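Local coordinates for protein arylmalonate decarboxylase (Bordetella bronchiseptica, PDB 3IXL) that catalyses the decarboxylation of 2-aryl-2-methylmalonates to 2-arylpropionates, replacing one carboxylate by a proton, at residues 162-168 with 191-196; 213-217 with 235-239. The protein carries 2 engineered substitutions. The contacts are given in a common frame with arbitrary orientation. Residue numbers count along the deposited sequence, not the author numbering.

Contact 1: 162-168 with 191-196; sequences VDTATLV and LLTLDA
This is a water-lined packing contact between the start of helix 164-176 and the irregular loop that leads from strand 183-187, past the ligand pocket, to helix 196-204. Val-162 and Asp-163 are extended, and helical angles begin at Thr-164. Asp-163 (chi1 p) is the N-cap, accepting from Thr-166 N at OD1 (3.0 Å). An N-capped helix start thus packs on a loop following a strand of a parallel alpha/beta sheet, in a family of the Asp/Glu racemase clan. The CA atoms of Val-162 and Leu-191 lie 6.8 Å apart, those of Val-168 and Ala-196 5.3 Å. Leu-167 (m, t) points into the loop: its CD2 meets Leu-191 CD1 at 3.9 Å, its CD1 lies 3.3 Å from Leu-192 O, and its CB is 4.0 Å from Ala-196 CB. Val-168 CG2 packs 3.8 Å from the same Ala-196 CB. Water bridges Val-162 O (2.7 Å) to Leu-192 N (2.8 Å); another joins Thr-164 OG1 and Leu-192 O, each at 2.8 Å. Asp-195 turns its carboxylate to Arg-26 in a salt bridge. With no direct hydrogen bond between the segments, apolar side chains pack directly, while water links Val-162 O and Thr-164 OG1 to the loop's backbone.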
ATOM      1  N   VAL A 162      -4.419   6.267 -14.425  1.00 10.56           N
ATOM      2  CA  VAL A 162      -4.580   4.936 -15.000  1.00 10.21           C
ATOM      3  C   VAL A 162      -6.002   4.440 -14.698  1.00  9.84           C
ATOM      4  O   VAL A 162      -6.438   4.440 -13.541  1.00 10.42           O
ATOM      5  CB  VAL A 162      -3.527   3.954 -14.442  1.00 10.03           C
ATOM      6  CG1 VAL A 162      -3.676   2.569 -15.058  1.00 10.02           C
ATOM      7  CG2 VAL A 162      -2.106   4.473 -14.712  1.00 10.85           C
ATOM      8  N   ASP A 163      -6.706   4.008 -15.741  1.00  9.20           N
ATOM      9  CA  ASP A 163      -8.100   3.585 -15.617  1.00  8.84           C
ATOM     10  C   ASP A 163      -8.264   2.150 -15.114  1.00  8.27           C
ATOM     11  O   ASP A 163      -7.346   1.326 -15.194  1.00  8.20           O
ATOM     12  CB  ASP A 163      -8.776   3.706 -16.976  1.00  9.11           C
ATOM     13  CG  ASP A 163      -8.215   2.725 -17.965  1.00 10.54           C
ATOM     14  OD1 ASP A 163      -8.848   1.675 -18.191  1.00 12.69           O
ATOM     15  OD2 ASP A 163      -7.104   2.986 -18.471  1.00 13.43           O
ATOM     16  N   THR A 164      -9.473   1.853 -14.651  1.00  7.89           N
ATOM     17  CA  THR A 164      -9.793   0.552 -14.090  1.00  7.62           C
ATOM     18  C   THR A 164      -9.507  -0.606 -15.034  1.00  7.39           C
ATOM     19  O   THR A 164      -8.931  -1.611 -14.630  1.00  7.90           O
ATOM     20  CB  THR A 164     -11.269   0.515 -13.646  1.00  7.87           C
ATOM     21  OG1 THR A 164     -11.468   1.504 -12.631  1.00  8.57           O
ATOM     22  CG2 THR A 164     -11.686  -0.871 -13.137  1.00  8.72           C
ATOM     23  N   ALA A 165      -9.932  -0.481 -16.290  1.00  7.20           N
ATOM     24  CA  ALA A 165      -9.769  -1.596 -17.226  1.00  7.56           C
ATOM     25  C   ALA A 165      -8.302  -1.916 -17.522  1.00  7.30           C
ATOM     26  O   ALA A 165      -7.939  -3.078 -17.696  1.00  7.80           O
ATOM     27  CB  ALA A 165     -10.538  -1.328 -18.517  1.00  8.06           C
ATOM     28  N   THR A 166      -7.468  -0.879 -17.561  1.00  7.46           N
ATOM     29  CA  THR A 166      -6.032  -1.071 -17.718  1.00  7.34           C
ATOM     30  C   THR A 166      -5.471  -1.853 -16.527  1.00  7.11           C
ATOM     31  O   THR A 166      -4.632  -2.734 -16.692  1.00  7.29           O
ATOM     32  CB  THR A 166      -5.320   0.286 -17.857  1.00  7.97           C
ATOM     33  OG1 THR A 166      -5.736   0.906 -19.084  1.00  9.18           O
ATOM     34  CG2 THR A 166      -3.793   0.125 -17.864  1.00  8.10           C
ATOM     35  N   LEU A 167      -5.947  -1.531 -15.327  1.00  6.63           N
ATOM     36  CA  LEU A 167      -5.472  -2.223 -14.131  1.00  6.58           C
ATOM     37  C   LEU A 167      -5.957  -3.673 -14.066  1.00  6.75           C
ATOM     38  O   LEU A 167      -5.205  -4.567 -13.670  1.00  6.68           O
ATOM     39  CB  LEU A 167      -5.897  -1.460 -12.870  1.00  7.30           C
ATOM     40  CG  LEU A 167      -5.276  -0.070 -12.722  1.00  8.22           C
ATOM     41  CD1 LEU A 167      -5.955   0.708 -11.615  1.00 10.78           C
ATOM     42  CD2 LEU A 167      -3.761  -0.183 -12.489  1.00 11.01           C
ATOM     43  N   VAL A 168      -7.203  -3.913 -14.476  1.00  6.78           N
ATOM     44  CA  VAL A 168      -7.704  -5.284 -14.541  1.00  6.92           C
ATOM     45  C   VAL A 168      -6.837  -6.109 -15.502  1.00  6.91           C
ATOM     46  O   VAL A 168      -6.429  -7.229 -15.196  1.00  7.90           O
ATOM     47  CB  VAL A 168      -9.195  -5.345 -14.987  1.00  6.96           C
ATOM     48  CG1 VAL A 168      -9.624  -6.789 -15.308  1.00  7.20           C
ATOM     49  CG2 VAL A 168     -10.100  -4.730 -13.917  1.00  7.60           C
ATOM     50  N   LEU A 191      -2.319   4.361  -7.462  1.00  8.64           N
ATOM     51  CA  LEU A 191      -3.317   3.818  -8.371  1.00  8.51           C
ATOM     52  C   LEU A 191      -4.692   3.818  -7.730  1.00  8.57           C
ATOM     53  O   LEU A 191      -4.826   3.613  -6.518  1.00 10.01           O
ATOM     54  CB  LEU A 191      -2.936   2.386  -8.754  1.00  8.63           C
ATOM     55  CG  LEU A 191      -1.608   2.205  -9.496  1.00  8.06           C
ATOM     56  CD1 LEU A 191      -1.269   0.729  -9.607  1.00  9.24           C
ATOM     57  CD2 LEU A 191      -1.661   2.859 -10.869  1.00  8.88           C
ATOM     58  N   LEU A 192      -5.710   4.042  -8.555  1.00  7.97           N
ATOM     59  CA  LEU A 192      -7.099   3.977  -8.114  1.00  7.54           C
ATOM     60  C   LEU A 192      -7.653   2.627  -8.533  1.00  7.22           C
ATOM     61  O   LEU A 192      -8.068   2.424  -9.673  1.00  7.26           O
ATOM     62  CB  LEU A 192      -7.911   5.154  -8.679  1.00  8.14           C
ATOM     63  CG  LEU A 192      -7.464   6.516  -8.138  1.00 10.02           C
ATOM     64  CD1 LEU A 192      -7.981   7.666  -8.996  1.00 12.82           C
ATOM     65  CD2 LEU A 192      -7.880   6.697  -6.677  1.00 12.23           C
ATOM     66  N   THR A 193      -7.643   1.702  -7.584  1.00  6.94           N
ATOM     67  CA  THR A 193      -7.809   0.281  -7.864  1.00  6.75           C
ATOM     68  C   THR A 193      -9.110  -0.334  -7.363  1.00  6.76           C
ATOM     69  O   THR A 193      -9.336  -1.524  -7.576  1.00  6.77           O
ATOM     70  CB  THR A 193      -6.672  -0.539  -7.215  1.00  6.84           C
ATOM     71  OG1 THR A 193      -6.765  -0.449  -5.784  1.00  6.43           O
ATOM     72  CG2 THR A 193      -5.304  -0.032  -7.673  1.00  6.82           C
ATOM     73  N   LEU A 194      -9.950   0.448  -6.680  1.00  7.14           N
ATOM     74  CA  LEU A 194     -11.095  -0.154  -5.989  1.00  7.52           C
ATOM     75  C   LEU A 194     -12.085  -0.887  -6.894  1.00  8.23           C
ATOM     76  O   LEU A 194     -12.665  -1.890  -6.480  1.00  9.04           O
ATOM     77  CB  LEU A 194     -11.819   0.871  -5.102  1.00  7.39           C
ATOM     78  CG  LEU A 194     -11.109   1.272  -3.802  1.00  7.97           C
ATOM     79  CD1 LEU A 194     -11.919   2.329  -3.085  1.00  8.20           C
ATOM     80  CD2 LEU A 194     -10.886   0.087  -2.893  1.00  9.24           C
ATOM     81  N   ASP A 195     -12.291  -0.394  -8.111  1.00  8.17           N
ATOM     82  CA  ASP A 195     -13.207  -1.069  -9.037  1.00  9.07           C
ATOM     83  C   ASP A 195     -12.527  -2.231  -9.760  1.00  8.86           C
ATOM     84  O   ASP A 195     -13.197  -3.158 -10.222  1.00  9.90           O
ATOM     85  CB  ASP A 195     -13.792  -0.077 -10.041  1.00  9.64           C
ATOM     86  CG  ASP A 195     -14.775   0.894  -9.408  1.00 12.90           C
ATOM     87  OD1 ASP A 195     -15.381   0.562  -8.370  1.00 17.04           O
ATOM     88  OD2 ASP A 195     -14.950   1.993  -9.965  1.00 16.98           O
ATOM     89  N   ALA A 196     -11.197  -2.200  -9.824  1.00  7.74           N
ATOM     90  CA  ALA A 196     -10.442  -3.275 -10.477  1.00  7.33           C
ATOM     91  C   ALA A 196     -10.412  -4.556  -9.660  1.00  7.25           C
ATOM     92  O   ALA A 196     -10.539  -5.658 -10.210  1.00  7.64           O
ATOM     93  CB  ALA A 196      -9.020  -2.819 -10.799  1.00  7.65           C
TER
HETATM   94  O   HOH W   1      -5.137   4.814 -11.184  1.00 11.59           O
HETATM   95  O   HOH W   2      -8.547   3.707 -11.988  1.00 15.83           O
HETATM   96  O   HOH W   3     -10.299   0.819 -10.194  1.00 11.77           O

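Contact 2: 213-217 with 235-239; sequences PAGFW and RLFDE
Pro-213, early in helix 211-222, opens a helix-to-helix contact with the short C-terminal helix 235-238. Its CB packs on Phe-237 CZ at 3.8 Å, and its O, which accepts from Trp-217 N (2.9 Å), lies at the edge of that phenyl ring, 3.3 Å from CZ. Ala-214 follows, its CB 4.1 Å from Leu-236 CD2; their CA atoms are 7.7 Å apart. One turn on from Pro-213, Trp-217 (chi1 t, chi2 84°) is the most covered residue of 213-217. Leu-236 (t, p) sets CD1 over its six-membered ring, a CH-pi contact 3.7 Å from CD1 to the centroid, while the indole edge meets the face of Phe-237 (chi1 m) in an offset edge-to-face pair, the five-membered ring centroid 5.5 Å from the phenyl centroid, planes at 89°. One water accepts from Trp-217 NE1 (3.1 Å) and donates to Leu-236 O (2.9 Å). By this plain aromatic and aliphatic packing the chain's last helix covers the helix following strand 208-210; helix 104-114 touches Ala-214 and Trp-217, and helix 23-27 Pro-213 and Phe-237.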
ATOM      1  N   PRO A 213      -5.753   0.287  -0.841  1.00  5.51           N
ATOM      2  CA  PRO A 213      -6.757  -0.354   0.004  1.00  5.72           C
ATOM      3  C   PRO A 213      -6.139  -1.162   1.155  1.00  5.64           C
ATOM      4  O   PRO A 213      -6.631  -1.086   2.283  1.00  6.26           O
ATOM      5  CB  PRO A 213      -7.525  -1.243  -0.984  1.00  5.94           C
ATOM      6  CG  PRO A 213      -7.338  -0.537  -2.304  1.00  6.78           C
ATOM      7  CD  PRO A 213      -5.923  -0.077  -2.263  1.00  6.10           C
ATOM      8  N   ALA A 214      -5.060  -1.900   0.900  1.00  5.30           N
ATOM      9  CA  ALA A 214      -4.404  -2.645   1.985  1.00  5.22           C
ATOM     10  C   ALA A 214      -3.879  -1.693   3.058  1.00  5.05           C
ATOM     11  O   ALA A 214      -3.966  -1.999   4.242  1.00  5.67           O
ATOM     12  CB  ALA A 214      -3.274  -3.516   1.449  1.00  5.52           C
ATOM     13  N   GLY A 215      -3.355  -0.537   2.643  1.00  5.12           N
ATOM     14  CA  GLY A 215      -2.890   0.467   3.608  1.00  4.58           C
ATOM     15  C   GLY A 215      -4.004   0.893   4.551  1.00  4.29           C
ATOM     16  O   GLY A 215      -3.799   1.001   5.765  1.00  5.22           O
ATOM     17  N   PHE A 216      -5.191   1.135   3.997  1.00  4.76           N
ATOM     18  CA  PHE A 216      -6.346   1.475   4.825  1.00  4.97           C
ATOM     19  C   PHE A 216      -6.746   0.339   5.748  1.00  5.34           C
ATOM     20  O   PHE A 216      -6.956   0.548   6.931  1.00  6.25           O
ATOM     21  CB  PHE A 216      -7.537   1.904   3.959  1.00  5.52           C
ATOM     22  CG  PHE A 216      -7.436   3.319   3.481  1.00  4.86           C
ATOM     23  CD1 PHE A 216      -6.846   3.617   2.263  1.00  5.83           C
ATOM     24  CD2 PHE A 216      -7.890   4.362   4.286  1.00  6.00           C
ATOM     25  CE1 PHE A 216      -6.717   4.936   1.836  1.00  7.03           C
ATOM     26  CE2 PHE A 216      -7.772   5.688   3.874  1.00  7.14           C
ATOM     27  CZ  PHE A 216      -7.183   5.979   2.656  1.00  7.05           C
ATOM     28  N   TRP A 217      -6.838  -0.863   5.189  1.00  5.32           N
ATOM     29  CA  TRP A 217      -7.221  -2.043   5.956  1.00  5.76           C
ATOM     30  C   TRP A 217      -6.275  -2.227   7.144  1.00  5.55           C
ATOM     31  O   TRP A 217      -6.697  -2.494   8.271  1.00  5.93           O
ATOM     32  CB  TRP A 217      -7.167  -3.257   5.020  1.00  5.97           C
ATOM     33  CG  TRP A 217      -7.341  -4.577   5.706  1.00  6.76           C
ATOM     34  CD1 TRP A 217      -8.518  -5.177   6.041  1.00  8.54           C
ATOM     35  CD2 TRP A 217      -6.299  -5.471   6.109  1.00  9.02           C
ATOM     36  NE1 TRP A 217      -8.271  -6.391   6.650  1.00  9.35           N
ATOM     37  CE2 TRP A 217      -6.915  -6.590   6.704  1.00  9.06           C
ATOM     38  CE3 TRP A 217      -4.902  -5.426   6.034  1.00  8.59           C
ATOM     39  CZ2 TRP A 217      -6.175  -7.659   7.227  1.00 10.08           C
ATOM     40  CZ3 TRP A 217      -4.171  -6.487   6.553  1.00  9.89           C
ATOM     41  CH2 TRP A 217      -4.810  -7.586   7.140  1.00  9.82           C
ATOM     42  N   ARG A 235     -11.700  -9.658  -1.324  1.00  8.95           N
ATOM     43  CA  ARG A 235     -11.627 -10.629  -0.243  1.00  8.72           C
ATOM     44  C   ARG A 235     -10.887 -10.138   1.003  1.00  8.48           C
ATOM     45  O   ARG A 235     -11.210 -10.544   2.119  1.00  8.66           O
ATOM     46  CB  ARG A 235     -11.017 -11.925  -0.765  1.00  9.15           C
ATOM     47  CG  ARG A 235     -12.000 -12.694  -1.660  1.00 11.13           C
ATOM     48  CD  ARG A 235     -11.366 -13.833  -2.413  1.00 13.86           C
ATOM     49  NE  ARG A 235     -10.692 -14.780  -1.536  1.00 16.06           N
ATOM     50  CZ  ARG A 235      -9.978 -15.808  -1.978  1.00 18.86           C
ATOM     51  NH1 ARG A 235      -9.873 -16.029  -3.284  1.00 19.28           N
ATOM     52  NH2 ARG A 235      -9.379 -16.617  -1.120  1.00 20.39           N
ATOM     53  N   LEU A 236      -9.894  -9.268   0.825  1.00  8.33           N
ATOM     54  CA  LEU A 236      -9.168  -8.749   1.983  1.00  7.93           C
ATOM     55  C   LEU A 236     -10.151  -8.163   2.995  1.00  8.23           C
ATOM     56  O   LEU A 236     -10.066  -8.419   4.208  1.00  8.85           O
ATOM     57  CB  LEU A 236      -8.151  -7.681   1.564  1.00  7.82           C
ATOM     58  CG  LEU A 236      -7.328  -7.127   2.730  1.00  7.84           C
ATOM     59  CD1 LEU A 236      -6.478  -8.189   3.408  1.00  9.23           C
ATOM     60  CD2 LEU A 236      -6.451  -5.965   2.262  1.00  8.61           C
ATOM     61  N   PHE A 237     -11.100  -7.387   2.486  1.00  8.15           N
ATOM     62  CA  PHE A 237     -12.071  -6.721   3.332  1.00  9.00           C
ATOM     63  C   PHE A 237     -13.226  -7.620   3.705  1.00  9.96           C
ATOM     64  O   PHE A 237     -13.655  -7.638   4.864  1.00 11.12           O
ATOM     65  CB  PHE A 237     -12.608  -5.475   2.634  1.00  8.66           C
ATOM     66  CG  PHE A 237     -11.556  -4.460   2.361  1.00  8.36           C
ATOM     67  CD1 PHE A 237     -10.934  -4.393   1.120  1.00  9.00           C
ATOM     68  CD2 PHE A 237     -11.138  -3.598   3.366  1.00  8.31           C
ATOM     69  CE1 PHE A 237      -9.926  -3.455   0.878  1.00  8.62           C
ATOM     70  CE2 PHE A 237     -10.133  -2.656   3.133  1.00  7.97           C
ATOM     71  CZ  PHE A 237      -9.527  -2.585   1.898  1.00  8.38           C
ATOM     72  N   ASP A 238     -13.741  -8.351   2.724  1.00 10.35           N
ATOM     73  CA  ASP A 238     -15.000  -9.050   2.933  1.00 11.12           C
ATOM     74  C   ASP A 238     -14.855 -10.341   3.725  1.00 11.49           C
ATOM     75  O   ASP A 238     -15.846 -10.852   4.260  1.00 12.10           O
ATOM     76  CB  ASP A 238     -15.744  -9.230   1.612  1.00 11.24           C
ATOM     77  CG  ASP A 238     -16.256  -7.905   1.052  1.00 12.94           C
ATOM     78  OD1 ASP A 238     -16.160  -6.860   1.756  1.00 13.44           O
ATOM     79  OD2 ASP A 238     -16.735  -7.899  -0.103  1.00 14.55           O
ATOM     80  N   GLU A 239     -13.632 -10.847   3.844  1.00 12.28           N
ATOM     81  CA  GLU A 239     -13.414 -12.076   4.614  1.00 13.49           C
ATOM     82  C   GLU A 239     -13.203 -11.823   6.109  1.00 14.55           C
ATOM     83  O   GLU A 239     -12.249 -12.309   6.725  1.00 14.07           O
ATOM     84  CB  GLU A 239     -12.327 -12.933   3.977  1.00 13.46           C
ATOM     85  CG  GLU A 239     -12.788 -13.497   2.643  1.00 14.43           C
ATOM     86  CD  GLU A 239     -11.802 -14.448   2.001  1.00 16.65           C
ATOM     87  OE1 GLU A 239     -10.709 -14.689   2.555  1.00 18.53           O
ATOM     88  OE2 GLU A 239     -12.125 -14.968   0.914  1.00 20.05           O
TER
HETATM   89  O   HOH W   4     -11.060  -7.728   6.806  1.00 16.21           O

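Overall arrangement
From the N terminus, the chain first builds the parallel sheet of strands 8-13, 33-37, 67-72 and 101-103, then enters the second sheet. Contact 1 closes a loop of 22 residues that runs along helix 164-176 and up strand 183-187 before returning to 191-196. After helix 196-204 and strand 208-210, contact 2 opens at 213-217 and closes 17 residues later, bringing the C-terminal helix back onto helix 211-222. The loops are in series, neither nested nor crossed. The centres of contacts 1 and 2 are about 16 Å apart, yet the contacts touch: Pro-213 CG is 3.5 Å from Thr-193 OG1 and 3.6 Å from Leu-194 CD2, linking the pocket-side loop to helix 211-222.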